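Local coordinates for protein MAU2 chromatid cohesion factor homolog (Saccharomyces cerevisiae, PDB 4XDN) that forms a complex with SCC2 that is required for loading cohesin onto chromosomes and so for sister chromatid cohesion, at residues N335-K340 against C594-G599; D41-I46 against G61-S66; Q31-A36 against Q68-L73. All blocks are in the same frame, centred on the assembly; numbering follows the deposited sequence.

Contact 1 (N335-K340 against C594-G599); sequences NCYDEK and CRQQGG. With SO4 (sulfate ion), chain F.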
loop_
_atom_site.group_PDB
_atom_site.type_symbol
_atom_site.label_atom_id
_atom_site.label_comp_id
_atom_site.label_asym_id
_atom_site.label_seq_id
_atom_site.Cartn_x
_atom_site.Cartn_y
_atom_site.Cartn_z
ATOM N N ASN A 335 -15.714 -11.138 -8.167
ATOM C CA ASN A 335 -17.061 -11.683 -8.286
ATOM C C ASN A 335 -17.766 -11.116 -9.521
ATOM O O ASN A 335 -18.407 -11.854 -10.271
ATOM C CB ASN A 335 -17.870 -11.392 -7.021
ATOM C CG ASN A 335 -17.281 -12.045 -5.787
ATOM O OD1 ASN A 335 -16.440 -11.466 -5.097
ATOM N ND2 ASN A 335 -17.729 -13.260 -5.498
ATOM N N CYS A 336 -17.660 -9.800 -9.703
ATOM C CA CYS A 336 -17.932 -9.137 -10.985
ATOM C C CYS A 336 -19.403 -9.070 -11.412
ATOM O O CYS A 336 -19.990 -7.992 -11.447
ATOM C CB CYS A 336 -17.125 -9.824 -12.092
ATOM S SG CYS A 336 -17.301 -9.079 -13.717
ATOM N N TYR A 337 -19.988 -10.213 -11.757
ATOM C CA TYR A 337 -21.293 -10.239 -12.425
ATOM C C TYR A 337 -22.467 -10.446 -11.465
ATOM O O TYR A 337 -23.613 -10.145 -11.803
ATOM C CB TYR A 337 -21.308 -11.343 -13.486
ATOM C CG TYR A 337 -21.149 -12.729 -12.906
ATOM C CD1 TYR A 337 -19.889 -13.258 -12.657
ATOM C CD2 TYR A 337 -22.256 -13.504 -12.600
ATOM C CE1 TYR A 337 -19.738 -14.517 -12.120
ATOM C CE2 TYR A 337 -22.113 -14.767 -12.063
ATOM C CZ TYR A 337 -20.853 -15.269 -11.827
ATOM O OH TYR A 337 -20.711 -16.527 -11.294
ATOM N N ASP A 338 -22.177 -10.968 -10.277
ATOM C CA ASP A 338 -23.213 -11.306 -9.304
ATOM C C ASP A 338 -23.497 -10.141 -8.354
ATOM O O ASP A 338 -23.074 -9.011 -8.599
ATOM C CB ASP A 338 -22.789 -12.543 -8.512
ATOM C CG ASP A 338 -21.528 -12.308 -7.706
ATOM O OD1 ASP A 338 -20.831 -11.311 -7.989
ATOM O OD2 ASP A 338 -21.234 -13.113 -6.797
ATOM N N GLU A 339 -24.215 -10.427 -7.270
ATOM C CA GLU A 339 -24.592 -9.406 -6.296
ATOM C C GLU A 339 -23.370 -8.736 -5.672
ATOM O O GLU A 339 -23.377 -7.529 -5.423
ATOM C CB GLU A 339 -25.482 -10.010 -5.199
ATOM C CG GLU A 339 -24.771 -10.929 -4.197
ATOM C CD GLU A 339 -24.265 -12.219 -4.817
ATOM O OE1 GLU A 339 -24.914 -12.727 -5.758
ATOM O OE2 GLU A 339 -23.217 -12.726 -4.363
ATOM N N LYS A 340 -22.325 -9.518 -5.416
ATOM C CA LYS A 340 -21.094 -8.978 -4.850
ATOM C C LYS A 340 -20.456 -7.977 -5.805
ATOM O O LYS A 340 -19.992 -6.918 -5.390
ATOM C CB LYS A 340 -20.105 -10.100 -4.526
ATOM C CG LYS A 340 -20.344 -10.779 -3.182
ATOM C CD LYS A 340 -19.276 -11.827 -2.896
ATOM C CE LYS A 340 -19.342 -12.324 -1.462
ATOM N NZ LYS A 340 -20.622 -13.013 -1.155
ATOM N N CYS A 594 -20.312 -20.007 -18.799
ATOM C CA CYS A 594 -19.517 -19.100 -19.626
ATOM C C CYS A 594 -20.261 -17.835 -20.054
ATOM O O CYS A 594 -19.635 -16.841 -20.421
ATOM C CB CYS A 594 -19.026 -19.832 -20.877
ATOM S SG CYS A 594 -17.761 -21.088 -20.576
ATOM N N ARG A 595 -21.588 -17.868 -20.012
ATOM C CA ARG A 595 -22.387 -16.752 -20.517
ATOM C C ARG A 595 -22.354 -15.538 -19.590
ATOM O O ARG A 595 -22.732 -14.437 -19.988
ATOM C CB ARG A 595 -23.838 -17.191 -20.729
ATOM C CG ARG A 595 -24.664 -17.305 -19.453
ATOM C CD ARG A 595 -26.073 -17.785 -19.756
ATOM N NE ARG A 595 -27.057 -17.211 -18.841
ATOM C CZ ARG A 595 -27.402 -15.925 -18.822
ATOM N NH1 ARG A 595 -26.834 -15.065 -19.660
ATOM N NH2 ARG A 595 -28.310 -15.492 -17.957
ATOM N N GLN A 596 -21.900 -15.742 -18.358
ATOM C CA GLN A 596 -21.995 -14.714 -17.324
ATOM C C GLN A 596 -21.045 -13.536 -17.557
ATOM O O GLN A 596 -21.263 -12.452 -17.018
ATOM C CB GLN A 596 -21.723 -15.332 -15.951
ATOM C CG GLN A 596 -22.677 -16.453 -15.561
ATOM C CD GLN A 596 -23.932 -15.946 -14.882
ATOM O OE1 GLN A 596 -24.162 -16.216 -13.702
ATOM N NE2 GLN A 596 -24.756 -15.214 -15.622
ATOM N N GLN A 597 -20.001 -13.749 -18.354
ATOM C CA GLN A 597 -19.037 -12.694 -18.664
ATOM C C GLN A 597 -18.667 -12.700 -20.142
ATOM O O GLN A 597 -18.702 -13.742 -20.794
ATOM C CB GLN A 597 -17.769 -12.852 -17.816
ATOM C CG GLN A 597 -17.977 -12.611 -16.330
ATOM C CD GLN A 597 -16.731 -12.901 -15.506
ATOM O OE1 GLN A 597 -15.674 -13.231 -16.046
ATOM N NE2 GLN A 597 -16.852 -12.776 -14.192
ATOM N N GLY A 598 -18.309 -11.529 -20.662
ATOM C CA GLY A 598 -17.853 -11.413 -22.035
ATOM C C GLY A 598 -16.446 -11.960 -22.194
ATOM O O GLY A 598 -15.752 -12.191 -21.206
ATOM N N GLY A 599 -16.025 -12.174 -23.437
ATOM C CA GLY A 599 -14.692 -12.683 -23.717
ATOM C C GLY A 599 -14.542 -14.179 -23.481
ATOM O O GLY A 599 -13.436 -14.712 -23.556
HETATM S S SO4 F . -17.434 -15.730 -2.786
HETATM O O1 SO4 F . -18.891 -15.733 -2.697
HETATM O O2 SO4 F . -16.890 -14.845 -1.760
HETATM O O3 SO4 F . -16.933 -17.085 -2.576
HETATM O O4 SO4 F . -17.019 -15.265 -4.106
#
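Y337 lays one face of its ring against Q596: CB of Q596 stands over the ring centre, 3.9 Å from the centroid and 12° off the normal, a CH-pi contact. The Q596 chain then bends at chi2 (-87°), which carries its amide across the rim of the ring and leaves OE1 3.0 Å from CE2 of Y337, the two planes 55° apart. Q597 comes in at the edge instead. Its chain is extended beyond CG, and NE2 lies near the ring plane, 3.4 Å from Y337 CD1 and 3.6 Å from C336 CB. This tight part joins two connections of a mainly helical chain, the turn leading into helix 339-360 and the loop between helices 580-593 and 601-618, with L562 of helix 562-575 and L396 and L397 of helix 369-398 packed around them. With an alanine at Y337, the Q596 methylene would probably lose its aromatic platform and the Q597 amide its edge contact. Away from Q596 and Q597 the turn changes character. D338 is the N-cap of helix 339-360, its OD1 accepting a hydrogen bond from G341 N; D338 OD2 and E339 OE2 each also make a long, weak ion pair with K560. Beyond them N335 ND2 donates an unusually short hydrogen bond to O4 of a sulfate ion, probably from the crystallisation liquor, which K559 NZ and K560 N also bind.

Contact 2 (D41-I46 against G61-S66); sequences DHAYSI and GLMNMS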
loop_
_atom_site.group_PDB
_atom_site.type_symbol
_atom_site.label_atom_id
_atom_site.label_comp_id
_atom_site.label_asym_id
_atom_site.label_seq_id
_atom_site.Cartn_x
_atom_site.Cartn_y
_atom_site.Cartn_z
ATOM N N ASP A 41 1.471 29.524 14.747
ATOM C CA ASP A 41 0.139 28.999 15.022
ATOM C C ASP A 41 -0.916 29.632 14.120
ATOM O O ASP A 41 -1.962 29.033 13.866
ATOM C CB ASP A 41 -0.227 29.219 16.492
ATOM C CG ASP A 41 0.684 28.461 17.440
ATOM O OD1 ASP A 41 1.345 27.499 16.994
ATOM O OD2 ASP A 41 0.736 28.824 18.635
ATOM N N HIS A 42 -0.639 30.838 13.635
ATOM C CA HIS A 42 -1.554 31.511 12.725
ATOM C C HIS A 42 -1.423 30.941 11.317
ATOM O O HIS A 42 -2.397 30.888 10.565
ATOM C CB HIS A 42 -1.299 33.016 12.707
ATOM C CG HIS A 42 -2.390 33.794 12.046
ATOM N ND1 HIS A 42 -3.610 34.018 12.646
ATOM C CD2 HIS A 42 -2.454 34.383 10.829
ATOM C CE1 HIS A 42 -4.375 34.722 11.832
ATOM N NE2 HIS A 42 -3.700 34.956 10.723
ATOM N N ALA A 43 -0.212 30.522 10.961
ATOM C CA ALA A 43 0.008 29.851 9.687
ATOM C C ALA A 43 -0.737 28.517 9.664
ATOM O O ALA A 43 -1.322 28.142 8.648
ATOM C CB ALA A 43 1.489 29.643 9.443
ATOM N N TYR A 44 -0.721 27.808 10.791
ATOM C CA TYR A 44 -1.461 26.555 10.916
ATOM C C TYR A 44 -2.959 26.796 10.777
ATOM O O TYR A 44 -3.684 25.961 10.233
ATOM C CB TYR A 44 -1.189 25.881 12.267
ATOM C CG TYR A 44 0.208 25.322 12.454
ATOM C CD1 TYR A 44 0.964 24.887 11.373
ATOM C CD2 TYR A 44 0.764 25.220 13.723
ATOM C CE1 TYR A 44 2.235 24.375 11.551
ATOM C CE2 TYR A 44 2.032 24.709 13.911
ATOM C CZ TYR A 44 2.764 24.290 12.826
ATOM O OH TYR A 44 4.029 23.785 13.019
ATOM N N SER A 45 -3.413 27.941 11.280
ATOM C CA SER A 45 -4.838 28.245 11.328
ATOM C C SER A 45 -5.418 28.474 9.934
ATOM O O SER A 45 -6.616 28.307 9.730
ATOM C CB SER A 45 -5.096 29.473 12.209
ATOM O OG SER A 45 -4.740 30.674 11.546
ATOM N N ILE A 46 -4.563 28.850 8.984
ATOM C CA ILE A 46 -4.991 29.108 7.606
ATOM C C ILE A 46 -4.372 28.111 6.625
ATOM O O ILE A 46 -4.433 28.301 5.410
ATOM C CB ILE A 46 -4.626 30.546 7.161
ATOM C CG1 ILE A 46 -3.119 30.798 7.284
ATOM C CG2 ILE A 46 -5.395 31.566 7.988
ATOM C CD1 ILE A 46 -2.382 30.782 5.971
ATOM N N GLY A 61 5.394 33.288 4.512
ATOM C CA GLY A 61 5.807 34.559 5.072
ATOM C C GLY A 61 5.722 34.500 6.585
ATOM O O GLY A 61 6.610 34.983 7.292
ATOM N N LEU A 62 4.652 33.888 7.082
ATOM C CA LEU A 62 4.460 33.719 8.516
ATOM C C LEU A 62 5.495 32.763 9.101
ATOM O O LEU A 62 6.074 33.036 10.152
ATOM C CB LEU A 62 3.049 33.207 8.807
ATOM C CG LEU A 62 1.914 34.188 8.498
ATOM C CD1 LEU A 62 0.583 33.463 8.458
ATOM C CD2 LEU A 62 1.883 35.312 9.525
ATOM N N MET A 63 5.724 31.642 8.419
ATOM C CA MET A 63 6.690 30.654 8.886
ATOM C C MET A 63 8.098 31.232 8.896
ATOM O O MET A 63 8.891 30.948 9.793
ATOM C CB MET A 63 6.650 29.402 8.009
ATOM C CG MET A 63 5.398 28.561 8.178
ATOM S SD MET A 63 5.134 28.038 9.884
ATOM C CE MET A 63 3.756 26.910 9.673
ATOM N N ASN A 64 8.402 32.044 7.891
ATOM C CA ASN A 64 9.690 32.714 7.810
ATOM C C ASN A 64 9.907 33.591 9.038
ATOM O O ASN A 64 10.936 33.498 9.707
ATOM C CB ASN A 64 9.774 33.552 6.535
ATOM C CG ASN A 64 11.183 34.017 6.233
ATOM O OD1 ASN A 64 12.147 33.286 6.445
ATOM N ND2 ASN A 64 11.307 35.240 5.732
ATOM N N MET A 65 8.921 34.431 9.339
ATOM C CA MET A 65 8.984 35.292 10.511
ATOM C C MET A 65 9.133 34.480 11.791
ATOM O O MET A 65 9.944 34.821 12.648
ATOM C CB MET A 65 7.737 36.173 10.596
ATOM C CG MET A 65 7.810 37.417 9.734
ATOM S SD MET A 65 9.114 38.561 10.234
ATOM C CE MET A 65 8.542 39.033 11.862
ATOM N N SER A 66 8.360 33.407 11.921
ATOM C CA SER A 66 8.431 32.566 13.110
ATOM C C SER A 66 9.842 32.026 13.316
ATOM O O SER A 66 10.388 32.089 14.417
ATOM C CB SER A 66 7.445 31.405 13.012
ATOM O OG SER A 66 7.604 30.519 14.107
#
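The first two helices of the chain, 29-45 and 53-76, form an antiparallel hairpin, and this contact lies near its turn, where A43 faces L62 and M63. The axes of 41-45 and 61-66 approach to 9.0 Å with an angle of 162° between their directions. A43 sits at the close point, its small CB between two larger residues, 3.9 Å from L62 CB and 3.6 Å from M63 CE. L62 CD1 reaches past A43 CB to the backbone, 3.9 Å from A43 CA, and also meets the H42 ring at its edge, in plane, 4.0 Å from H42 CD2. M63 covers A43 from another direction. Its chain bends at chi2 (-57°) and then runs straight through SD, bringing the terminal methyl to 3.5 Å from CE1 of Y44, whose side chain crosses it at about a right angle. Y44 also touches L94 of helix 81-98, so the methionine tip lies where the hairpin meets the next helix. H42 turns outward to another protein, hydrogen-bonding through NE2 to the backbone of that chain. Within the last turn of helix 29-45, S45 OG donates to H42 O at 2.5 Å. Between the two segments the contact is apolar, so its fit rests on shape: a small alanine, a branched leucine and a flexible thioether, with H42 NE2 satisfied by the partner chain.

Contact 3 (Q31-A36 against Q68-L73); sequences QVYHLA and QMFQLL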
loop_
_atom_site.group_PDB
_atom_site.type_symbol
_atom_site.label_atom_id
_atom_site.label_comp_id
_atom_site.label_asym_id
_atom_site.label_seq_id
_atom_site.Cartn_x
_atom_site.Cartn_y
_atom_site.Cartn_z
ATOM N N GLN A 31 8.077 38.136 24.846
ATOM C CA GLN A 31 7.285 38.706 23.761
ATOM C C GLN A 31 7.779 38.213 22.403
ATOM O O GLN A 31 6.979 37.927 21.514
ATOM C CB GLN A 31 7.318 40.237 23.826
ATOM C CG GLN A 31 6.357 40.822 24.857
ATOM C CD GLN A 31 6.644 42.272 25.193
ATOM O OE1 GLN A 31 7.698 42.805 24.852
ATOM N NE2 GLN A 31 5.703 42.917 25.871
ATOM N N VAL A 32 9.095 38.104 22.253
ATOM C CA VAL A 32 9.679 37.583 21.022
ATOM C C VAL A 32 9.311 36.116 20.852
ATOM O O VAL A 32 8.975 35.671 19.753
ATOM C CB VAL A 32 11.213 37.734 21.015
ATOM C CG1 VAL A 32 11.826 37.056 19.792
ATOM C CG2 VAL A 32 11.597 39.203 21.050
ATOM N N TYR A 33 9.381 35.374 21.954
ATOM C CA TYR A 33 9.056 33.954 21.954
ATOM C C TYR A 33 7.599 33.723 21.569
ATOM O O TYR A 33 7.299 32.853 20.753
ATOM C CB TYR A 33 9.344 33.345 23.329
ATOM C CG TYR A 33 8.932 31.898 23.460
ATOM C CD1 TYR A 33 9.536 30.909 22.690
ATOM C CD2 TYR A 33 7.946 31.515 24.361
ATOM C CE1 TYR A 33 9.163 29.580 22.808
ATOM C CE2 TYR A 33 7.567 30.189 24.488
ATOM C CZ TYR A 33 8.179 29.226 23.710
ATOM O OH TYR A 33 7.805 27.909 23.834
ATOM N N HIS A 34 6.699 34.508 22.154
ATOM C CA HIS A 34 5.273 34.369 21.876
ATOM C C HIS A 34 4.923 34.816 20.461
ATOM O O HIS A 34 3.982 34.299 19.863
ATOM C CB HIS A 34 4.447 35.158 22.896
ATOM C CG HIS A 34 4.525 34.610 24.286
ATOM N ND1 HIS A 34 5.006 33.340 24.561
ATOM C CD2 HIS A 34 4.203 35.148 25.485
ATOM C CE1 HIS A 34 4.974 33.127 25.859
ATOM N NE2 HIS A 34 4.476 34.207 26.446
ATOM N N LEU A 35 5.675 35.774 19.927
ATOM C CA LEU A 35 5.478 36.205 18.548
ATOM C C LEU A 35 5.851 35.091 17.580
ATOM O O LEU A 35 5.140 34.841 16.605
ATOM C CB LEU A 35 6.300 37.459 18.244
ATOM C CG LEU A 35 5.703 38.790 18.703
ATOM C CD1 LEU A 35 6.734 39.897 18.581
ATOM C CD2 LEU A 35 4.456 39.130 17.899
ATOM N N ALA A 36 6.973 34.432 17.852
ATOM C CA ALA A 36 7.404 33.289 17.056
ATOM C C ALA A 36 6.323 32.216 17.057
ATOM O O ALA A 36 6.073 31.572 16.039
ATOM C CB ALA A 36 8.712 32.725 17.594
ATOM N N GLN A 68 12.654 33.196 12.016
ATOM C CA GLN A 68 13.599 34.285 12.226
ATOM C C GLN A 68 13.521 34.807 13.658
ATOM O O GLN A 68 14.534 35.202 14.236
ATOM C CB GLN A 68 13.338 35.420 11.235
ATOM C CG GLN A 68 13.451 34.995 9.766
ATOM C CD GLN A 68 14.593 35.655 9.007
ATOM O OE1 GLN A 68 15.315 36.501 9.534
ATOM N NE2 GLN A 68 14.755 35.266 7.748
ATOM N N MET A 69 12.321 34.799 14.229
ATOM C CA MET A 69 12.135 35.225 15.612
ATOM C C MET A 69 12.772 34.216 16.568
ATOM O O MET A 69 13.376 34.598 17.575
ATOM C CB MET A 69 10.646 35.400 15.923
ATOM C CG MET A 69 9.983 36.548 15.153
ATOM S SD MET A 69 10.426 38.190 15.737
ATOM C CE MET A 69 9.133 38.477 16.938
ATOM N N PHE A 70 12.646 32.930 16.249
ATOM C CA PHE A 70 13.319 31.887 17.017
ATOM C C PHE A 70 14.835 32.053 16.941
ATOM O O PHE A 70 15.531 31.965 17.954
ATOM C CB PHE A 70 12.935 30.493 16.512
ATOM C CG PHE A 70 11.602 29.998 17.011
ATOM C CD1 PHE A 70 11.263 30.088 18.353
ATOM C CD2 PHE A 70 10.693 29.429 16.131
ATOM C CE1 PHE A 70 10.041 29.626 18.806
ATOM C CE2 PHE A 70 9.466 28.968 16.578
ATOM C CZ PHE A 70 9.139 29.066 17.917
ATOM N N GLN A 71 15.339 32.278 15.732
ATOM C CA GLN A 71 16.769 32.468 15.518
ATOM C C GLN A 71 17.258 33.684 16.291
ATOM O O GLN A 71 18.387 33.717 16.785
ATOM C CB GLN A 71 17.075 32.623 14.029
ATOM C CG GLN A 71 16.937 31.329 13.255
ATOM C CD GLN A 71 17.172 31.491 11.764
ATOM O OE1 GLN A 71 16.830 32.515 11.173
ATOM N NE2 GLN A 71 17.760 30.472 11.149
ATOM N N LEU A 72 16.385 34.678 16.394
ATOM C CA LEU A 72 16.677 35.894 17.134
ATOM C C LEU A 72 16.998 35.567 18.590
ATOM O O LEU A 72 17.939 36.111 19.163
ATOM C CB LEU A 72 15.487 36.851 17.049
ATOM C CG LEU A 72 15.728 38.357 16.963
ATOM C CD1 LEU A 72 16.716 38.732 15.865
ATOM C CD2 LEU A 72 14.391 39.034 16.721
ATOM N N LEU A 73 16.217 34.663 19.175
ATOM C CA LEU A 73 16.419 34.254 20.557
ATOM C C LEU A 73 17.760 33.552 20.740
ATOM O O LEU A 73 18.483 33.824 21.694
ATOM C CB LEU A 73 15.284 33.331 21.015
ATOM C CG LEU A 73 13.910 33.981 21.188
ATOM C CD1 LEU A 73 12.843 32.927 21.451
ATOM C CD2 LEU A 73 13.936 35.005 22.316
#
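M69 packs against A36 and L35 across the paired helices, its side chain running along helix 29-45 from the one to the other. CB lies 3.7 Å from A36 CB, close to where the backbones come nearest, A36 CA and M69 CA being 5.3 Å apart. CG and SD lead away from A36, and bends at chi2 and chi3 (-91°) bring CE beside L35, with V32 CG1 in looser contact. That end is tight: CE is 3.2 Å from L35 CD1, closer than usual for two carbons, and L35 CB presses on it as well. On the other flank A36 CB sits over the centre of the F70 ring, 3.6 Å from the centroid and 12° off the normal, a CH-pi contact. The same ring turns its edge to Y33 CE1. V32 and L73 slide past each other in opposite directions, V32 CG1 to L73 CD2 being 3.9 Å, while the other leucine methyl, CD1, reaches the edge of the Y33 ring. The segment axes pass 8.6 Å apart at 152° between their directions, an antiparallel helical hairpin. Helix 81-98 closes one side of it, M91 touching F70 and E90 taking a hydrogen bond from Y33 OH; on another, L27 of strand 26-28 covers V32 and L35, and another protein's chain packs on V32, Y33, L35 and L72.

In the fold
Contacts 2 and 3 are successive levels of one hairpin, helices 29-45 and 53-76, their centres about 13 Å apart, with contact 2 nested inside the loop that contact 3 closes; S66 OG and A36 O, 2.7 Å apart, tie the two levels together. All three contacts are buried. Contacts 2 and 3 are both apolar, but contact 3 covers more surface and is richer in branched aliphatic side chains, while contact 2 is slimmer near the turn. Another protein's chain lies along both. Contact 1, its centre about 55 Å from that of contact 2 and on the opposite side of the chain's centre, joins loops rather than helix faces, and sets a partly exposed aromatic ring against two glutamines.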